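Local coordinates for nucleoprotein (PDB 6M7D), which coats the Sendai virus RNA genome as a helical nucleocapsid, one subunit to six nucleotides, shielding it from nucleases and presenting it as template for transcription and replication, at residues P143-L157 / V205-E217. Sequence-based numbering, arbitrary orientation.
Sequences PLFQGQRDAADPDTL and VKGALVFTGETVE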
ATOM      1  N   PRO A 143      12.418  17.034 -13.508  1.00 14.77           N
ATOM      2  CA  PRO A 143      13.622  16.433 -12.921  1.00 14.77           C
ATOM      3  C   PRO A 143      13.289  15.122 -12.194  1.00 14.77           C
ATOM      4  O   PRO A 143      12.303  15.081 -11.481  1.00 14.77           O
ATOM      5  CB  PRO A 143      14.116  17.495 -11.927  1.00 14.77           C
ATOM      6  CG  PRO A 143      12.892  18.337 -11.636  1.00 14.77           C
ATOM      7  CD  PRO A 143      12.100  18.338 -12.928  1.00 14.77           C
ATOM      8  N   LEU A 144      14.117  14.093 -12.402  1.00 13.47           N
ATOM      9  CA  LEU A 144      13.915  12.751 -11.790  1.00 13.47           C
ATOM     10  C   LEU A 144      14.045  12.819 -10.263  1.00 13.47           C
ATOM     11  O   LEU A 144      13.202  12.211  -9.577  1.00 13.47           O
ATOM     12  CB  LEU A 144      14.946  11.785 -12.383  1.00 13.47           C
ATOM     13  CG  LEU A 144      14.753  10.317 -12.009  1.00 13.47           C
ATOM     14  CD1 LEU A 144      13.383   9.825 -12.448  1.00 13.47           C
ATOM     15  CD2 LEU A 144      15.847   9.455 -12.617  1.00 13.47           C
ATOM     16  N   PHE A 145      15.030  13.566  -9.757  1.00 10.32           N
ATOM     17  CA  PHE A 145      15.263  13.656  -8.290  1.00 10.32           C
ATOM     18  C   PHE A 145      15.336  15.120  -7.851  1.00 10.32           C
ATOM     19  O   PHE A 145      15.594  15.997  -8.695  1.00 10.32           O
ATOM     20  CB  PHE A 145      16.551  12.934  -7.886  1.00 10.32           C
ATOM     21  CG  PHE A 145      16.544  11.439  -8.081  1.00 10.32           C
ATOM     22  CD1 PHE A 145      15.727  10.626  -7.312  1.00 10.32           C
ATOM     23  CD2 PHE A 145      17.367  10.843  -9.020  1.00 10.32           C
ATOM     24  CE1 PHE A 145      15.726   9.252  -7.488  1.00 10.32           C
ATOM     25  CE2 PHE A 145      17.367   9.468  -9.195  1.00 10.32           C
ATOM     26  CZ  PHE A 145      16.547   8.675  -8.428  1.00 10.32           C
ATOM     27  N   GLN A 146      15.071  15.364  -6.565  1.00 12.27           N
ATOM     28  CA  GLN A 146      15.113  16.733  -5.984  1.00 12.27           C
ATOM     29  C   GLN A 146      16.570  17.190  -5.847  1.00 12.27           C
ATOM     30  O   GLN A 146      17.399  16.389  -5.370  1.00 12.27           O
ATOM     31  CB  GLN A 146      14.440  16.736  -4.611  1.00 12.27           C
ATOM     32  CG  GLN A 146      12.969  16.355  -4.651  1.00 12.27           C
ATOM     33  CD  GLN A 146      12.333  16.411  -3.285  1.00 12.27           C
ATOM     34  OE1 GLN A 146      12.935  16.871  -2.318  1.00 12.27           O
ATOM     35  NE2 GLN A 146      11.100  15.939  -3.195  1.00 12.27           N
ATOM     36  N   GLY A 147      16.854  18.434  -6.244  1.00 18.15           N
ATOM     37  CA  GLY A 147      18.212  19.003  -6.148  1.00 18.15           C
ATOM     38  C   GLY A 147      18.241  20.193  -5.205  1.00 18.15           C
ATOM     39  O   GLY A 147      17.414  21.108  -5.389  1.00 18.15           O
ATOM     40  N   GLN A 148      19.168  20.193  -4.241  1.00 23.81           N
ATOM     41  CA  GLN A 148      19.266  21.305  -3.258  1.00 23.81           C
ATOM     42  C   GLN A 148      20.728  21.748  -3.124  1.00 23.81           C
ATOM     43  O   GLN A 148      21.623  20.936  -3.427  1.00 23.81           O
ATOM     44  CB  GLN A 148      18.674  20.885  -1.910  1.00 23.81           C
ATOM     45  CG  GLN A 148      18.394  22.048  -0.968  1.00 23.81           C
ATOM     46  CD  GLN A 148      17.835  21.595   0.358  1.00 23.81           C
ATOM     47  OE1 GLN A 148      17.677  20.404   0.614  1.00 23.81           O
ATOM     48  NE2 GLN A 148      17.530  22.553   1.218  1.00 23.81           N
ATOM     49  N   ARG A 149      20.944  23.009  -2.734  1.00 28.42           N
ATOM     50  CA  ARG A 149      22.305  23.577  -2.545  1.00 28.42           C
ATOM     51  C   ARG A 149      22.969  22.892  -1.345  1.00 28.42           C
ATOM     52  O   ARG A 149      22.250  22.582  -0.375  1.00 28.42           O
ATOM     53  CB  ARG A 149      22.212  25.089  -2.319  1.00 28.42           C
ATOM     54  CG  ARG A 149      21.702  25.867  -3.523  1.00 28.42           C
ATOM     55  CD  ARG A 149      21.739  27.366  -3.299  1.00 28.42           C
ATOM     56  NE  ARG A 149      21.234  28.111  -4.445  1.00 28.42           N
ATOM     57  CZ  ARG A 149      21.195  29.436  -4.524  1.00 28.42           C
ATOM     58  NH1 ARG A 149      20.716  30.020  -5.609  1.00 28.42           N
ATOM     59  NH2 ARG A 149      21.635  30.171  -3.518  1.00 28.42           N
ATOM     60  N   ASP A 150      24.293  22.708  -1.411  1.00 22.88           N
ATOM     61  CA  ASP A 150      25.089  22.064  -0.329  1.00 22.88           C
ATOM     62  C   ASP A 150      24.563  20.651  -0.046  1.00 22.88           C
ATOM     63  O   ASP A 150      24.464  20.284   1.142  1.00 22.88           O
ATOM     64  CB  ASP A 150      25.168  22.939   0.927  1.00 22.88           C
ATOM     65  CG  ASP A 150      25.634  24.356   0.646  1.00 22.88           C
ATOM     66  OD1 ASP A 150      25.827  24.685  -0.542  1.00 22.88           O
ATOM     67  OD2 ASP A 150      25.800  25.122   1.617  1.00 22.88           O
ATOM     68  N   ALA A 151      24.259  19.903  -1.110  1.00 18.79           N
ATOM     69  CA  ALA A 151      23.750  18.516  -1.006  1.00 18.79           C
ATOM     70  C   ALA A 151      24.805  17.567  -1.581  1.00 18.79           C
ATOM     71  O   ALA A 151      25.307  17.844  -2.689  1.00 18.79           O
ATOM     72  CB  ALA A 151      22.441  18.399  -1.747  1.00 18.79           C
ATOM     73  N   ALA A 152      25.108  16.479  -0.865  1.00 17.73           N
ATOM     74  CA  ALA A 152      26.133  15.517  -1.331  1.00 17.73           C
ATOM     75  C   ALA A 152      25.702  14.949  -2.687  1.00 17.73           C
ATOM     76  O   ALA A 152      24.517  14.595  -2.834  1.00 17.73           O
ATOM     77  CB  ALA A 152      26.302  14.424  -0.306  1.00 17.73           C
ATOM     78  N   ASP A 153      26.652  14.840  -3.623  1.00 20.98           N
ATOM     79  CA  ASP A 153      26.377  14.323  -4.991  1.00 20.98           C
ATOM     80  C   ASP A 153      26.113  12.813  -4.947  1.00 20.98           C
ATOM     81  O   ASP A 153      26.587  12.150  -4.002  1.00 20.98           O
ATOM     82  CB  ASP A 153      27.484  14.702  -5.978  1.00 20.98           C
ATOM     83  CG  ASP A 153      27.494  16.178  -6.334  1.00 20.98           C
ATOM     84  OD1 ASP A 153      26.574  16.894  -5.890  1.00 20.98           O
ATOM     85  OD2 ASP A 153      28.421  16.601  -7.053  1.00 20.98           O
ATOM     86  N   PRO A 154      25.363  12.245  -5.918  1.00 22.74           N
ATOM     87  CA  PRO A 154      25.069  10.810  -5.934  1.00 22.74           C
ATOM     88  C   PRO A 154      26.360   9.988  -6.062  1.00 22.74           C
ATOM     89  O   PRO A 154      26.464   8.964  -5.413  1.00 22.74           O
ATOM     90  CB  PRO A 154      24.180  10.624  -7.173  1.00 22.74           C
ATOM     91  CG  PRO A 154      24.485  11.830  -8.037  1.00 22.74           C
ATOM     92  CD  PRO A 154      24.772  12.948  -7.057  1.00 22.74           C
ATOM     93  N   ASP A 155      27.301  10.454  -6.888  1.00 23.08           N
ATOM     94  CA  ASP A 155      28.587   9.731  -7.081  1.00 23.08           C
ATOM     95  C   ASP A 155      29.327   9.679  -5.740  1.00 23.08           C
ATOM     96  O   ASP A 155      29.847   8.599  -5.397  1.00 23.08           O
ATOM     97  CB  ASP A 155      29.434  10.400  -8.166  1.00 23.08           C
ATOM     98  CG  ASP A 155      30.593   9.539  -8.641  1.00 23.08           C
ATOM     99  OD1 ASP A 155      31.434  10.057  -9.400  1.00 23.08           O
ATOM    100  OD2 ASP A 155      30.641   8.357  -8.247  1.00 23.08           O
ATOM    101  N   THR A 156      29.343  10.795  -5.003  1.00 18.80           N
ATOM    102  CA  THR A 156      30.003  10.838  -3.669  1.00 18.80           C
ATOM    103  C   THR A 156      29.265   9.884  -2.725  1.00 18.80           C
ATOM    104  O   THR A 156      29.941   9.129  -2.000  1.00 18.80           O
ATOM    105  CB  THR A 156      30.021  12.268  -3.113  1.00 18.80           C
ATOM    106  OG1 THR A 156      30.770  13.081  -4.017  1.00 18.80           O
ATOM    107  CG2 THR A 156      30.629  12.350  -1.731  1.00 18.80           C
ATOM    108  N   LEU A 157      27.929   9.897  -2.776  1.00 16.45           N
ATOM    109  CA  LEU A 157      27.100   9.026  -1.954  1.00 16.45           C
ATOM    110  C   LEU A 157      27.242   7.571  -2.365  1.00 16.45           C
ATOM    111  O   LEU A 157      27.103   6.677  -1.527  1.00 16.45           O
ATOM    112  CB  LEU A 157      25.637   9.449  -2.042  1.00 16.45           C
ATOM    113  CG  LEU A 157      25.225  10.685  -1.248  1.00 16.45           C
ATOM    114  CD1 LEU A 157      23.760  10.965  -1.468  1.00 16.45           C
ATOM    115  CD2 LEU A 157      25.510  10.496   0.224  1.00 16.45           C
ATOM    116  N   VAL A 205      17.161   6.839   2.738  1.00  7.65           N
ATOM    117  CA  VAL A 205      17.088   7.684   1.557  1.00  7.65           C
ATOM    118  C   VAL A 205      17.883   8.944   1.848  1.00  7.65           C
ATOM    119  O   VAL A 205      17.550   9.698   2.769  1.00  7.65           O
ATOM    120  CB  VAL A 205      15.635   8.012   1.185  1.00  7.65           C
ATOM    121  CG1 VAL A 205      15.575   8.694  -0.157  1.00  7.65           C
ATOM    122  CG2 VAL A 205      14.807   6.752   1.163  1.00  7.65           C
ATOM    123  N   LYS A 206      18.942   9.165   1.082  1.00 11.16           N
ATOM    124  CA  LYS A 206      19.724  10.381   1.210  1.00 11.16           C
ATOM    125  C   LYS A 206      19.132  11.474   0.329  1.00 11.16           C
ATOM    126  O   LYS A 206      18.297  11.223  -0.537  1.00 11.16           O
ATOM    127  CB  LYS A 206      21.182  10.127   0.847  1.00 11.16           C
ATOM    128  CG  LYS A 206      22.077   9.908   2.039  1.00 11.16           C
ATOM    129  CD  LYS A 206      21.859   8.542   2.636  1.00 11.16           C
ATOM    130  CE  LYS A 206      22.759   8.321   3.827  1.00 11.16           C
ATOM    131  NZ  LYS A 206      22.622   6.941   4.347  1.00 11.16           N
ATOM    132  N   GLY A 207      19.586  12.706   0.557  1.00  9.14           N
ATOM    133  CA  GLY A 207      18.968  13.847  -0.095  1.00  9.14           C
ATOM    134  C   GLY A 207      19.122  13.854  -1.602  1.00  9.14           C
ATOM    135  O   GLY A 207      18.322  14.473  -2.306  1.00  9.14           O
ATOM    136  N   ALA A 208      20.138  13.166  -2.121  1.00 10.33           N
ATOM    137  CA  ALA A 208      20.399  13.218  -3.553  1.00 10.33           C
ATOM    138  C   ALA A 208      19.473  12.301  -4.338  1.00 10.33           C
ATOM    139  O   ALA A 208      19.307  12.483  -5.548  1.00 10.33           O
ATOM    140  CB  ALA A 208      21.854  12.860  -3.836  1.00 10.33           C
ATOM    141  N   LEU A 209      18.872  11.310  -3.684  1.00  8.54           N
ATOM    142  CA  LEU A 209      18.013  10.350  -4.357  1.00  8.54           C
ATOM    143  C   LEU A 209      16.564  10.445  -3.908  1.00  8.54           C
ATOM    144  O   LEU A 209      15.817   9.476  -4.052  1.00  8.54           O
ATOM    145  CB  LEU A 209      18.534   8.933  -4.143  1.00  8.54           C
ATOM    146  CG  LEU A 209      19.886   8.612  -4.769  1.00  8.54           C
ATOM    147  CD1 LEU A 209      20.369   7.291  -4.242  1.00  8.54           C
ATOM    148  CD2 LEU A 209      19.797   8.578  -6.280  1.00  8.54           C
ATOM    149  N   VAL A 210      16.153  11.588  -3.368  1.00  7.96           N
ATOM    150  CA  VAL A 210      14.771  11.767  -2.943  1.00  7.96           C
ATOM    151  C   VAL A 210      13.929  12.150  -4.151  1.00  7.96           C
ATOM    152  O   VAL A 210      14.165  13.187  -4.774  1.00  7.96           O
ATOM    153  CB  VAL A 210      14.671  12.826  -1.841  1.00  7.96           C
ATOM    154  CG1 VAL A 210      13.230  13.203  -1.605  1.00  7.96           C
ATOM    155  CG2 VAL A 210      15.292  12.312  -0.573  1.00  7.96           C
ATOM    156  N   PHE A 211      12.938  11.323  -4.475  1.00  6.84           N
ATOM    157  CA  PHE A 211      12.069  11.589  -5.615  1.00  6.84           C
ATOM    158  C   PHE A 211      11.488  12.993  -5.541  1.00  6.84           C
ATOM    159  O   PHE A 211      11.144  13.486  -4.465  1.00  6.84           O
ATOM    160  CB  PHE A 211      10.917  10.584  -5.659  1.00  6.84           C
ATOM    161  CG  PHE A 211      11.317   9.205  -6.068  1.00  6.84           C
ATOM    162  CD1 PHE A 211      12.611   8.917  -6.442  1.00  6.84           C
ATOM    163  CD2 PHE A 211      10.387   8.189  -6.076  1.00  6.84           C
ATOM    164  CE1 PHE A 211      12.965   7.645  -6.807  1.00  6.84           C
ATOM    165  CE2 PHE A 211      10.739   6.921  -6.446  1.00  6.84           C
ATOM    166  CZ  PHE A 211      12.027   6.648  -6.809  1.00  6.84           C
ATOM    167  N   THR A 212      11.373  13.641  -6.693  1.00  9.76           N
ATOM    168  CA  THR A 212      10.577  14.852  -6.762  1.00  9.76           C
ATOM    169  C   THR A 212       9.097  14.497  -6.686  1.00  9.76           C
ATOM    170  O   THR A 212       8.705  13.335  -6.795  1.00  9.76           O
ATOM    171  CB  THR A 212      10.865  15.620  -8.048  1.00  9.76           C
ATOM    172  OG1 THR A 212      10.902  14.708  -9.147  1.00  9.76           O
ATOM    173  CG2 THR A 212      12.177  16.328  -7.960  1.00  9.76           C
ATOM    174  N   GLY A 213       8.264  15.514  -6.488  1.00 10.26           N
ATOM    175  CA  GLY A 213       6.832  15.285  -6.527  1.00 10.26           C
ATOM    176  C   GLY A 213       6.368  14.774  -7.875  1.00 10.26           C
ATOM    177  O   GLY A 213       5.476  13.927  -7.956  1.00 10.26           O
ATOM    178  N   GLU A 214       6.981  15.268  -8.950  1.00 11.23           N
ATOM    179  CA  GLU A 214       6.596  14.841 -10.291  1.00 11.23           C
ATOM    180  C   GLU A 214       6.929  13.373 -10.520  1.00 11.23           C
ATOM    181  O   GLU A 214       6.141  12.640 -11.127  1.00 11.23           O
ATOM    182  CB  GLU A 214       7.289  15.717 -11.330  1.00 11.23           C
ATOM    183  CG  GLU A 214       7.020  17.200 -11.165  1.00 11.23           C
ATOM    184  CD  GLU A 214       7.986  17.866 -10.202  1.00 11.23           C
ATOM    185  OE1 GLU A 214       9.055  18.329 -10.653  1.00 11.23           O
ATOM    186  OE2 GLU A 214       7.678  17.927  -8.994  1.00 11.23           O
ATOM    187  N   THR A 215       8.093  12.929 -10.048  1.00  9.17           N
ATOM    188  CA  THR A 215       8.426  11.512 -10.109  1.00  9.17           C
ATOM    189  C   THR A 215       7.418  10.683  -9.330  1.00  9.17           C
ATOM    190  O   THR A 215       7.002   9.610  -9.779  1.00  9.17           O
ATOM    191  CB  THR A 215       9.832  11.287  -9.561  1.00  9.17           C
ATOM    192  OG1 THR A 215      10.768  12.021 -10.352  1.00  9.17           O
ATOM    193  CG2 THR A 215      10.193   9.814  -9.588  1.00  9.17           C
ATOM    194  N   VAL A 216       7.055  11.167  -8.139  1.00  8.61           N
ATOM    195  CA  VAL A 216       6.082  10.437  -7.274  1.00  8.61           C
ATOM    196  C   VAL A 216       4.738  10.360  -8.007  1.00  8.61           C
ATOM    197  O   VAL A 216       4.138   9.270  -8.023  1.00  8.61           O
ATOM    198  CB  VAL A 216       5.935  11.133  -5.908  1.00  8.61           C
ATOM    199  CG1 VAL A 216       4.792  10.548  -5.093  1.00  8.61           C
ATOM    200  CG2 VAL A 216       7.232  11.098  -5.118  1.00  8.61           C
ATOM    201  N   GLU A 217       4.311  11.470  -8.616  1.00 11.26           N
ATOM    202  CA  GLU A 217       3.024  11.507  -9.361  1.00 11.26           C
ATOM    203  C   GLU A 217       3.099  10.563 -10.565  1.00 11.26           C
ATOM    204  O   GLU A 217       2.136   9.804 -10.778  1.00 11.26           O
ATOM    205  CB  GLU A 217       2.732  12.936  -9.818  1.00 11.26           C
ATOM    206  CG  GLU A 217       2.663  13.928  -8.673  1.00 11.26           C
ATOM    207  CD  GLU A 217       1.600  13.613  -7.635  1.00 11.26           C
ATOM    208  OE1 GLU A 217       1.676  14.174  -6.526  1.00 11.26           O
ATOM    209  OE2 GLU A 217       0.699  12.810  -7.942  1.00 11.26           O
TER
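The Phe145 ring carries Leu209 on one face and Leu144 on the other. Leu209 CD2 makes a CH-pi contact over the face, 4.1 Å from the Phe145 ring centroid, while Leu144 CG lies over the opposite face toward the rim. At the Phe145 edge, in plane, stands Val210 O. The Phe211 and Phe145 rings meet rim to rim, neither lying over the other's face, with planes at 34°; Thr215 CG2 lies over a face of Phe211. Phe145 CG is anti to its own carbonyl carbon (chi1 -66°), which lays the ring alongside Leu209 and Phe211, all pointing the same way. The backbones join in a single bridge at Phe145 and Phe211, beside which Gln146 N donates to Val210 O at 3.0 Å, nearly straight at 173°. Thr212 OG1 donates to Pro143 O (2.7 Å) from fairly near the C=O direction, Thr215 OG1 to Leu144 O (2.6 Å) from well to one side, both tilted out of the carbonyl plane. Thr212, the N-cap of helix 213-225, weakly accepts from Thr215 N through OG1 (3.4 Å). Nearer helix 154-160, Leu157 CD1 touches Ala208 CB and Lys206 CB, each at 3.6 Å. Phe211 also packs on Ile170 and Val174 of helix 163-181. About 12 Å from bound RNA at the nearest atom, the contact probably serves the fold: hydroxyls tie Pro143 and Leu144 to the start of helix 213-225, while Phe145 and Leu157 pack against residues 206-211.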